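Local coordinates for protein BtGH115A (Bacteroides thetaiotaomicron, PDB 5BY3) that is a family GH115 glycoside hydrolase, a 4-O-methyl-alpha-glucuronidase with specificity for decorated arabinogalactans, at residues A[567-570]-A[571-575]. Residues are numbered along the deposited sequence; the frame is centred on the assembly and turned at random.
Sequences TQMN and RKLLY
Gln568 and Arg571 meet on one flank of a single helix through a bridging water. The water donates to Gln568 OE1 (2.8 Å) and accepts from Arg571 NH1 (2.9 Å), lying at the guanidinium edge in its plane. The amide and guanidinium planes stand 89° apart. Gln568 NE2 comes within 3.3 Å of Arg571 NH1, but both are donors, so the water makes the polar link. Thr567 CG2 lies over one guanidinium face, offset toward its rim, 4.0 Å from Arg571 NE. The arginine chain runs extended from CG to NE, which carries the guanidinium out and back by about half a turn, alongside Thr567 and Gln568. A bend at chi2 (-53°) turns the Gln568 amide toward it.

On another flank, selenomethionine Met569 lies alongside Lys572 and Leu573. Its SE is 3.7 Å from Leu573 CD1 and equally far from Lys572 NZ. Four successive i to i+4 backbone bonds hold the side chains in step, among them Arg571 N to Thr567 O at 2.8 Å.

Second-shell partners fix the polar ends. Ser534 takes Arg571 NH2, Val624 and Asn626 carbonyls take Lys572 NZ, and Arg529 binds Asn570 OD1. The segments belong to helix 552-580. Helix 523-543 packs against Thr567, Asn570, Leu574 and Tyr575, while helix 587-603 covers Gln568.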
loop_
_atom_site.group_PDB
_atom_site.type_symbol
_atom_site.label_atom_id
_atom_site.label_comp_id
_atom_site.label_asym_id
_atom_site.label_seq_id
_atom_site.Cartn_x
_atom_site.Cartn_y
_atom_site.Cartn_z
ATOM N N THR A 567 -21.105 2.959 1.339
ATOM C CA THR A 567 -22.372 3.356 1.955
ATOM C C THR A 567 -23.387 2.201 1.872
ATOM O O THR A 567 -24.046 1.836 2.866
ATOM C CB THR A 567 -22.957 4.589 1.246
ATOM O OG1 THR A 567 -22.024 5.684 1.333
ATOM C CG2 THR A 567 -24.371 4.984 1.853
ATOM N N GLN A 568 -23.465 1.618 0.678
ATOM C CA GLN A 568 -24.457 0.617 0.358
ATOM C C GLN A 568 -24.167 -0.728 1.020
ATOM O O GLN A 568 -25.110 -1.518 1.282
ATOM C CB GLN A 568 -24.615 0.488 -1.176
ATOM C CG GLN A 568 -25.272 1.691 -1.862
ATOM C CD GLN A 568 -26.615 2.065 -1.241
ATOM O OE1 GLN A 568 -27.504 1.223 -1.083
ATOM N NE2 GLN A 568 -26.747 3.317 -0.843
HETATM N N MSE A 569 -22.876 -0.980 1.291
HETATM C CA MSE A 569 -22.449 -2.140 2.086
HETATM C C MSE A 569 -22.865 -1.948 3.507
HETATM O O MSE A 569 -23.399 -2.873 4.130
HETATM C CB MSE A 569 -20.927 -2.354 1.998
HETATM C CG MSE A 569 -20.396 -3.716 2.479
HETATM SE SE MSE A 569 -21.060 -5.303 1.481
HETATM C CE MSE A 569 -20.644 -5.283 -0.434
ATOM N N ASN A 570 -22.629 -0.754 4.055
ATOM C CA ASN A 570 -23.061 -0.503 5.428
ATOM C C ASN A 570 -24.578 -0.588 5.548
ATOM O O ASN A 570 -25.100 -1.245 6.437
ATOM C CB ASN A 570 -22.437 0.770 5.980
ATOM C CG ASN A 570 -21.007 0.538 6.448
ATOM O OD1 ASN A 570 -20.740 0.542 7.651
ATOM N ND2 ASN A 570 -20.070 0.310 5.493
ATOM N N ARG A 571 -25.277 0.008 4.598
ATOM C CA ARG A 571 -26.741 -0.132 4.498
ATOM C C ARG A 571 -27.202 -1.575 4.469
ATOM O O ARG A 571 -28.083 -1.939 5.226
ATOM C CB ARG A 571 -27.271 0.618 3.273
ATOM C CG ARG A 571 -27.164 2.128 3.420
ATOM C CD ARG A 571 -28.217 2.845 2.602
ATOM N NE ARG A 571 -28.178 4.278 2.865
ATOM C CZ ARG A 571 -28.583 5.222 2.018
ATOM N NH1 ARG A 571 -29.053 4.916 0.812
ATOM N NH2 ARG A 571 -28.472 6.483 2.378
ATOM N N LYS A 572 -26.593 -2.391 3.603
ATOM C CA LYS A 572 -27.029 -3.772 3.404
ATOM C C LYS A 572 -26.931 -4.555 4.698
ATOM O O LYS A 572 -27.876 -5.281 5.092
ATOM C CB LYS A 572 -26.204 -4.480 2.315
ATOM C CG LYS A 572 -26.666 -5.920 1.971
ATOM C CD LYS A 572 -25.654 -6.643 1.084
ATOM C CE LYS A 572 -24.481 -7.241 1.879
ATOM N NZ LYS A 572 -23.548 -7.982 0.993
ATOM N N LEU A 573 -25.789 -4.392 5.354
ATOM C CA LEU A 573 -25.484 -5.157 6.547
ATOM C C LEU A 573 -26.083 -4.515 7.798
ATOM O O LEU A 573 -26.525 -5.234 8.691
ATOM C CB LEU A 573 -23.944 -5.451 6.648
ATOM C CG LEU A 573 -23.574 -6.498 5.569
ATOM C CD1 LEU A 573 -22.288 -6.223 4.814
ATOM C CD2 LEU A 573 -23.615 -7.916 6.105
ATOM N N LEU A 574 -26.119 -3.182 7.880
ATOM C CA LEU A 574 -26.729 -2.582 9.068
ATOM C C LEU A 574 -28.265 -2.648 9.101
ATOM O O LEU A 574 -28.818 -2.923 10.176
ATOM C CB LEU A 574 -26.199 -1.190 9.351
ATOM C CG LEU A 574 -24.749 -1.254 9.799
ATOM C CD1 LEU A 574 -24.243 0.161 10.013
ATOM C CD2 LEU A 574 -24.604 -2.081 11.062
ATOM N N TYR A 575 -28.945 -2.427 7.959
ATOM C CA TYR A 575 -30.408 -2.621 7.897
ATOM C C TYR A 575 -30.745 -4.074 8.200
ATOM O O TYR A 575 -31.704 -4.352 8.892
ATOM C CB TYR A 575 -31.000 -2.281 6.531
ATOM C CG TYR A 575 -30.960 -0.824 6.076
ATOM C CD1 TYR A 575 -31.110 0.233 6.980
ATOM C CD2 TYR A 575 -30.852 -0.520 4.695
ATOM C CE1 TYR A 575 -31.077 1.552 6.550
ATOM C CE2 TYR A 575 -30.838 0.796 4.244
ATOM C CZ TYR A 575 -30.953 1.834 5.167
ATOM O OH TYR A 575 -30.930 3.144 4.704
HETATM O O HOH W 1 -29.883 2.264 -0.090
#